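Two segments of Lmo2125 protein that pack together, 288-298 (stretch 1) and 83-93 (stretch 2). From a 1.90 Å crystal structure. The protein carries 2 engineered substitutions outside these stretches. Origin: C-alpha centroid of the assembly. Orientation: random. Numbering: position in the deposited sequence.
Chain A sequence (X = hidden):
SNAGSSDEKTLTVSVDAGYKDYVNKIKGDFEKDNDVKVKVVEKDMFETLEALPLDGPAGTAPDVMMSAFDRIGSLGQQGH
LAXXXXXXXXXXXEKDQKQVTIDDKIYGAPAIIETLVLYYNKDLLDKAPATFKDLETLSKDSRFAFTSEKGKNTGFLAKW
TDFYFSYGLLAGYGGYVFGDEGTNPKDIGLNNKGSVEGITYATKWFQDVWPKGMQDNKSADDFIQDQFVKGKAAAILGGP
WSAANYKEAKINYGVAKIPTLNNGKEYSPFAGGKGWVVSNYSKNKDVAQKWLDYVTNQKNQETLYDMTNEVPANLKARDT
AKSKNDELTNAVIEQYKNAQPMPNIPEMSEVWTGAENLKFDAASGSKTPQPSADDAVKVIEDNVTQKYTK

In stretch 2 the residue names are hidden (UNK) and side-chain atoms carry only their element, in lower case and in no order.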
ATOM      1  N   ALA A 288       5.343  25.095   9.251  1.00 27.67           N
ATOM      2  CA  ALA A 288       4.884  23.788   8.762  1.00 27.37           C
ATOM      3  C   ALA A 288       5.985  23.073   7.945  1.00 26.92           C
ATOM      4  O   ALA A 288       6.178  21.843   8.073  1.00 26.13           O
ATOM      5  CB  ALA A 288       3.639  23.953   7.898  1.00 27.40           C
ATOM      6  N   GLN A 289       6.691  23.837   7.108  1.00 26.91           N
ATOM      7  CA  GLN A 289       7.801  23.288   6.299  1.00 27.22           C
ATOM      8  C   GLN A 289       8.890  22.755   7.235  1.00 27.75           C
ATOM      9  O   GLN A 289       9.434  21.657   7.022  1.00 26.88           O
ATOM     10  CB  GLN A 289       8.392  24.347   5.364  1.00 27.66           C
ATOM     11  CG  GLN A 289       9.610  23.867   4.580  1.00 28.12           C
ATOM     12  CD  GLN A 289       9.267  22.791   3.566  1.00 28.41           C
ATOM     13  OE1 GLN A 289       8.519  23.041   2.617  1.00 29.00           O
ATOM     14  NE2 GLN A 289       9.829  21.587   3.739  1.00 28.88           N
ATOM     15  N   LYS A 290       9.191  23.532   8.276  1.00 27.93           N
ATOM     16  CA  LYS A 290      10.174  23.118   9.263  1.00 28.73           C
ATOM     17  C   LYS A 290       9.705  21.821   9.947  1.00 26.43           C
ATOM     18  O   LYS A 290      10.504  20.938  10.163  1.00 25.89           O
ATOM     19  CB  LYS A 290      10.464  24.233  10.258  1.00 31.30           C
ATOM     20  CG  LYS A 290      11.191  25.430   9.628  1.00 34.22           C
ATOM     21  CD  LYS A 290      11.374  26.537  10.645  1.00 37.49           C
ATOM     22  CE  LYS A 290      12.189  27.714  10.113  1.00 41.47           C
ATOM     23  NZ  LYS A 290      11.495  28.440   9.011  1.00 45.53           N
ATOM     24  N   TRP A 291       8.413  21.699  10.219  1.00 25.49           N
ATOM     25  CA  TRP A 291       7.861  20.467  10.828  1.00 25.54           C
ATOM     26  C   TRP A 291       8.067  19.251   9.933  1.00 25.37           C
ATOM     27  O   TRP A 291       8.471  18.204  10.407  1.00 26.14           O
ATOM     28  CB  TRP A 291       6.372  20.614  11.176  1.00 25.23           C
ATOM     29  CG  TRP A 291       5.790  19.344  11.724  1.00 25.25           C
ATOM     30  CD1 TRP A 291       5.102  18.391  11.031  1.00 25.25           C
ATOM     31  CD2 TRP A 291       5.906  18.861  13.061  1.00 25.76           C
ATOM     32  NE1 TRP A 291       4.761  17.351  11.857  1.00 25.06           N
ATOM     33  CE2 TRP A 291       5.248  17.618  13.115  1.00 26.19           C
ATOM     34  CE3 TRP A 291       6.505  19.359  14.223  1.00 26.77           C
ATOM     35  CZ2 TRP A 291       5.155  16.872  14.294  1.00 26.48           C
ATOM     36  CZ3 TRP A 291       6.410  18.617  15.400  1.00 27.70           C
ATOM     37  CH2 TRP A 291       5.741  17.381  15.419  1.00 26.95           C
ATOM     38  N   LEU A 292       7.773  19.386   8.641  1.00 25.50           N
ATOM     39  CA  LEU A 292       7.988  18.276   7.717  1.00 25.82           C
ATOM     40  C   LEU A 292       9.453  17.804   7.710  1.00 27.04           C
ATOM     41  O   LEU A 292       9.724  16.594   7.716  1.00 27.10           O
ATOM     42  CB  LEU A 292       7.521  18.624   6.294  1.00 25.83           C
ATOM     43  CG  LEU A 292       6.076  18.260   5.928  1.00 25.70           C
ATOM     44  CD1 LEU A 292       5.068  18.887   6.881  1.00 26.29           C
ATOM     45  CD2 LEU A 292       5.757  18.644   4.487  1.00 25.84           C
ATOM     46  N   ASP A 293      10.382  18.764   7.692  1.00 28.28           N
ATOM     47  CA  ASP A 293      11.828  18.479   7.687  1.00 29.16           C
ATOM     48  C   ASP A 293      12.267  17.838   8.998  1.00 28.88           C
ATOM     49  O   ASP A 293      13.190  17.013   9.017  1.00 30.33           O
ATOM     50  CB  ASP A 293      12.646  19.763   7.449  1.00 30.38           C
ATOM     51  CG  ASP A 293      12.462  20.333   6.036  1.00 32.32           C
ATOM     52  OD1 ASP A 293      11.920  19.629   5.154  1.00 30.85           O
ATOM     53  OD2 ASP A 293      12.863  21.497   5.809  1.00 33.99           O
ATOM     54  N   TYR A 294      11.641  18.265  10.091  1.00 27.53           N
ATOM     55  CA  TYR A 294      11.899  17.688  11.410  1.00 26.90           C
ATOM     56  C   TYR A 294      11.381  16.240  11.524  1.00 26.66           C
ATOM     57  O   TYR A 294      12.147  15.298  11.802  1.00 26.55           O
ATOM     58  CB  TYR A 294      11.214  18.544  12.477  1.00 26.79           C
ATOM     59  CG  TYR A 294      11.307  18.018  13.894  1.00 27.03           C
ATOM     60  CD1 TYR A 294      12.460  18.197  14.643  1.00 27.82           C
ATOM     61  CD2 TYR A 294      10.224  17.378  14.502  1.00 27.01           C
ATOM     62  CE1 TYR A 294      12.550  17.731  15.956  1.00 28.29           C
ATOM     63  CE2 TYR A 294      10.311  16.906  15.817  1.00 27.50           C
ATOM     64  CZ  TYR A 294      11.482  17.090  16.536  1.00 28.28           C
ATOM     65  OH  TYR A 294      11.611  16.634  17.835  1.00 28.89           O
ATOM     66  N   VAL A 295      10.081  16.057  11.306  1.00 26.70           N
ATOM     67  CA  VAL A 295       9.450  14.754  11.515  1.00 26.21           C
ATOM     68  C   VAL A 295       9.974  13.669  10.558  1.00 26.15           C
ATOM     69  O   VAL A 295       9.883  12.477  10.866  1.00 25.46           O
ATOM     70  CB  VAL A 295       7.891  14.861  11.494  1.00 26.75           C
ATOM     71  CG1 VAL A 295       7.364  15.084  10.086  1.00 26.09           C
ATOM     72  CG2 VAL A 295       7.240  13.603  12.047  1.00 27.67           C
ATOM     73  N   THR A 296      10.537  14.080   9.415  1.00 26.32           N
ATOM     74  CA  THR A 296      11.095  13.128   8.449  1.00 26.96           C
ATOM     75  C   THR A 296      12.625  12.991   8.548  1.00 27.83           C
ATOM     76  O   THR A 296      13.229  12.318   7.707  1.00 28.40           O
ATOM     77  CB  THR A 296      10.652  13.410   6.982  1.00 26.89           C
ATOM     78  OG1 THR A 296      11.107  14.703   6.558  1.00 28.73           O
ATOM     79  CG2 THR A 296       9.159  13.341   6.853  1.00 26.59           C
ATOM     80  N   ASN A 297      13.262  13.593   9.563  1.00 28.27           N
ATOM     81  CA  ASN A 297      14.710  13.402   9.707  1.00 28.86           C
ATOM     82  C   ASN A 297      14.973  12.019  10.314  1.00 29.48           C
ATOM     83  O   ASN A 297      14.036  11.322  10.731  1.00 28.44           O
ATOM     84  CB  ASN A 297      15.424  14.550  10.457  1.00 29.09           C
ATOM     85  CG  ASN A 297      15.115  14.614  11.951  1.00 29.18           C
ATOM     86  OD1 ASN A 297      14.708  13.647  12.573  1.00 28.02           O
ATOM     87  ND2 ASN A 297      15.326  15.795  12.526  1.00 29.85           N
ATOM     88  N   GLN A 298      16.234  11.616  10.358  1.00 30.99           N
ATOM     89  CA  GLN A 298      16.579  10.273  10.845  1.00 31.58           C
ATOM     90  C   GLN A 298      16.159  10.001  12.286  1.00 31.76           C
ATOM     91  O   GLN A 298      15.581   8.968  12.565  1.00 30.92           O
ATOM     92  CB  GLN A 298      18.077  10.015  10.707  1.00 33.68           C
ATOM     93  CG  GLN A 298      18.483   8.624  11.193  1.00 34.69           C
ATOM     94  CD  GLN A 298      19.951   8.334  10.989  1.00 35.70           C
ATOM     95  OE1 GLN A 298      20.687   9.146  10.444  1.00 34.88           O
ATOM     96  NE2 GLN A 298      20.375   7.150  11.411  1.00 37.01           N
ATOM     97  N   UNK A  83       2.524  23.278  -1.855  1.00 28.18           N
ATOM     98  CA  UNK A  83       3.750  22.687  -2.399  1.00 28.99           C
ATOM     99  C   UNK A  83       4.795  22.809  -1.301  1.00 28.93           C
ATOM    100  O   UNK A  83       4.860  23.843  -0.630  1.00 28.77           O
ATOM    101  c   UNK A  83       3.335  23.320  -4.826  1.00 35.58           C
ATOM    102  o   UNK A  83       3.072  24.765  -6.677  1.00 45.11           O
ATOM    103  c   UNK A  83       4.254  23.422  -3.640  1.00 32.63           C
ATOM    104  c   UNK A  83       3.874  24.069  -6.030  1.00 40.14           C
ATOM    105  o   UNK A  83       5.086  23.957  -6.326  1.00 41.38           O
ATOM    106  N   UNK A  84       5.579  21.752  -1.099  1.00 28.03           N
ATOM    107  CA  UNK A  84       6.590  21.713  -0.032  1.00 28.33           C
ATOM    108  C   UNK A  84       7.913  21.224  -0.569  1.00 28.80           C
ATOM    109  O   UNK A  84       7.984  20.657  -1.682  1.00 28.43           O
ATOM    110  c   UNK A  84       5.848  19.375   0.636  1.00 27.30           C
ATOM    111  c   UNK A  84       4.951  21.387   1.851  1.00 27.99           C
ATOM    112  c   UNK A  84       6.158  20.795   1.135  1.00 27.91           C
ATOM    113  N   UNK A  85       8.957  21.438   0.220  1.00 28.59           N
ATOM    114  CA  UNK A  85      10.300  20.994  -0.147  1.00 30.75           C
ATOM    115  C   UNK A  85      10.644  19.768   0.672  1.00 30.01           C
ATOM    116  O   UNK A  85      10.103  19.570   1.771  1.00 27.70           O
ATOM    117  c   UNK A  85      12.179  24.395  -0.323  1.00 39.72           C
ATOM    118  c   UNK A  85      11.063  23.400  -0.605  1.00 36.08           C
ATOM    119  c   UNK A  85      11.894  25.765  -0.929  1.00 43.05           C
ATOM    120  c   UNK A  85      11.333  22.084   0.109  1.00 33.20           C
ATOM    121  n   UNK A  85      11.729  25.695  -2.408  1.00 45.79           N
ATOM    122  N   UNK A  86      11.546  18.946   0.132  1.00 30.20           N
ATOM    123  CA  UNK A  86      12.030  17.757   0.826  1.00 29.85           C
ATOM    124  C   UNK A  86      13.393  18.053   1.444  1.00 30.63           C
ATOM    125  O   UNK A  86      14.434  17.859   0.813  1.00 30.62           O
ATOM    126  c   UNK A  86      11.083  14.997  -1.733  1.00 30.37           C
ATOM    127  c   UNK A  86       9.743  15.869   0.196  1.00 29.13           C
ATOM    128  c   UNK A  86      12.125  16.575  -0.127  1.00 30.32           C
ATOM    129  c   UNK A  86      10.827  16.184  -0.818  1.00 29.42           C
ATOM    130  N   UNK A  87      13.378  18.523   2.692  1.00 30.49           N
ATOM    131  CA  UNK A  87      14.610  18.844   3.405  1.00 31.20           C
ATOM    132  C   UNK A  87      15.524  17.643   3.553  1.00 31.51           C
ATOM    133  O   UNK A  87      16.754  17.780   3.572  1.00 32.63           O
ATOM    134  N   UNK A  88      14.917  16.464   3.634  1.00 30.13           N
ATOM    135  CA  UNK A  88      15.654  15.207   3.770  1.00 31.64           C
ATOM    136  C   UNK A  88      15.742  14.443   2.466  1.00 32.89           C
ATOM    137  O   UNK A  88      15.803  13.221   2.473  1.00 33.48           O
ATOM    138  n   UNK A  88      13.821  15.284   6.736  1.00 30.22           N
ATOM    139  c   UNK A  88      14.988  14.360   4.833  1.00 30.72           C
ATOM    140  c   UNK A  88      14.991  15.054   6.162  1.00 30.70           C
ATOM    141  o   UNK A  88      16.057  15.416   6.649  1.00 33.63           O
ATOM    142  N   UNK A  89      15.800  15.176   1.357  1.00 34.18           N
ATOM    143  CA  UNK A  89      15.886  14.573   0.015  1.00 36.00           C
ATOM    144  C   UNK A  89      17.063  13.594  -0.124  1.00 36.62           C
ATOM    145  O   UNK A  89      16.934  12.547  -0.765  1.00 34.47           O
ATOM    146  c   UNK A  89      16.010  15.682  -1.044  1.00 38.99           C
ATOM    147  c   UNK A  89      16.198  16.310  -3.484  1.00 47.11           C
ATOM    148  n   UNK A  89      16.737  16.734  -5.882  1.00 53.47           N
ATOM    149  c   UNK A  89      15.868  15.205  -2.487  1.00 43.36           C
ATOM    150  c   UNK A  89      16.117  15.790  -4.914  1.00 50.17           C
ATOM    151  N   UNK A  90      18.207  13.933   0.477  1.00 36.50           N
ATOM    152  CA  UNK A  90      19.398  13.068   0.395  1.00 38.93           C
ATOM    153  C   UNK A  90      19.171  11.703   1.029  1.00 37.90           C
ATOM    154  O   UNK A  90      19.930  10.789   0.793  1.00 38.57           O
ATOM    155  o   UNK A  90      20.806  15.015  -0.937  1.00 42.88           O
ATOM    156  c   UNK A  90      20.627  13.732   1.051  1.00 40.41           C
ATOM    157  o   UNK A  90      21.969  15.677   0.809  1.00 45.58           O
ATOM    158  c   UNK A  90      21.160  14.894   0.254  1.00 43.04           C
ATOM    159  N   UNK A  91      18.122  11.589   1.836  1.00 36.82           N
ATOM    160  CA  UNK A  91      17.788  10.340   2.506  1.00 37.71           C
ATOM    161  C   UNK A  91      16.547   9.665   1.919  1.00 35.51           C
ATOM    162  O   UNK A  91      15.969   8.788   2.561  1.00 35.31           O
ATOM    163  o   UNK A  91      19.952  10.702   4.384  1.00 43.83           O
ATOM    164  o   UNK A  91      18.665  12.081   5.500  1.00 48.13           O
ATOM    165  c   UNK A  91      17.589  10.598   4.004  1.00 39.09           C
ATOM    166  c   UNK A  91      18.827  11.169   4.667  1.00 42.07           C
ATOM    167  N   UNK A  92      16.142  10.061   0.713  1.00 34.08           N
ATOM    168  CA  UNK A  92      14.998   9.444   0.044  1.00 33.27           C
ATOM    169  C   UNK A  92      15.363   8.891  -1.340  1.00 34.83           C
ATOM    170  O   UNK A  92      16.023   9.579  -2.133  1.00 37.42           O
ATOM    171  c   UNK A  92      12.568  10.190   1.914  1.00 30.47           C
ATOM    172  c   UNK A  92      11.503  12.075   2.971  1.00 29.78           C
ATOM    173  c   UNK A  92      13.095  11.017   0.931  1.00 30.48           C
ATOM    174  c   UNK A  92      11.802  10.712   2.952  1.00 30.04           C
ATOM    175  c   UNK A  92      11.973  12.902   1.973  1.00 29.79           C
ATOM    176  c   UNK A  92      13.887  10.457  -0.235  1.00 31.40           C
ATOM    177  o   UNK A  92      10.723  12.617   3.969  1.00 28.00           O
ATOM    178  c   UNK A  92      12.737  12.365   0.946  1.00 30.17           C
ATOM    179  N   UNK A  93      14.913   7.677  -1.634  1.00 34.66           N
ATOM    180  CA  UNK A  93      15.047   7.112  -2.976  1.00 37.12           C
ATOM    181  C   UNK A  93      14.166   7.938  -3.913  1.00 36.09           C
ATOM    182  O   UNK A  93      13.170   8.515  -3.482  1.00 34.47           O
ATOM    183  o   UNK A  93      15.079   3.553  -2.008  1.00 43.41           O
ATOM    184  c   UNK A  93      15.537   4.612  -2.505  1.00 41.75           C
ATOM    185  c   UNK A  93      14.530   5.650  -3.032  1.00 38.26           C
ATOM    186  o   UNK A  93      16.772   4.810  -2.622  1.00 43.94           O
TER
HETATM  187  O   HOH W   1      10.305  17.914   4.145  1.00 35.47           O
HETATM  188  O   HOH W   2      11.882  15.781   3.760  1.00 25.87           O

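Position 83 carries three carbons, the third bearing two oxygens, and makes no contact with stretch 1, its CA-to-CB bond pointing away. A carboxylate at the end of a two-carbon stem is Glu 83, exposed and free of the contact.

At position 84 one carbon carries two more, and the group points toward the helix. One of its branch carbons lies 3.9 Å from Leu 292 CD2, and its CB is 3.6 Å from Gln 289 OE1. A fork at the first carbon with no heteroatom is Val 84, buried against the helix.

Position 85 has four carbons in a row ending in nitrogen, and the chain leads away from stretch 1. Its backbone does the work: N donates to Gln 289 OE1 (2.9 Å, nearly straight at 172°), and O accepts from Gln 289 NE2 (2.8 Å). The long amine makes this Lys 85, but one amide side chain reads the peptide backbone on both sides of its CA, a pairing that does not call on the amine.

Position 86 shows four carbons forked at the second, turned away from stretch 1. This is Leu 86, whose O accepts from the backbone N of position 89 at 3.1 Å, closing a type I turn.

Position 87 has no side-chain atoms. Its N gives a weak hydrogen bond to Asp 293 OD1 (3.1 Å, 133°), and its CA comes within 5.1 Å of the CA of Asp 293. An ideal CB here would sit 2.4 Å from Asp 293 CG, a clash, so the close approach suits Gly 87.

Position 88 has two carbons, the second carrying one oxygen and one nitrogen, and it points toward the helix end. The nitrogen lies 2.9 Å from Asp 293 O and 2.8 Å from Thr 296 OG1, donating to both. With so short an amide, it is Asn 88.

Position 89 repeats the four-carbon row ending in nitrogen, stretched out and out of reach of stretch 1: Lys 89. Position 90, two carbons with two oxygens on the second, is also out of reach: Asp 90. Position 91 has the same make-up and points toward stretch 1 without touching it: Asp 91.

Position 92 bears one carbon, then a six-carbon ring with an oxygen. That oxygen is 3.1 Å from Thr 296 CB, and the ring meets this carbon obliquely: Tyr 92. Position 93, two carbons and two oxygens, is out of reach: Asp 93.

The contact works by side chains reading backbone. Gln 289 grips Lys 85, Asp 293 takes the glycine N, and Asn 88 returns the favor at the helix end, where Thr 296 OG1 also donates to Leu 292 O at 2.6 Å. Water 1 joins Lys 85 O (2.9 Å) to Asp 293 OD1 (2.6 Å); water 2 links Asn 88 N to Thr 296 OG1, each at 3.1 Å. Val 84 and Leu 292 add a small apolar patch.

Stretch 2 (83-93) EVKLGNKDDYD
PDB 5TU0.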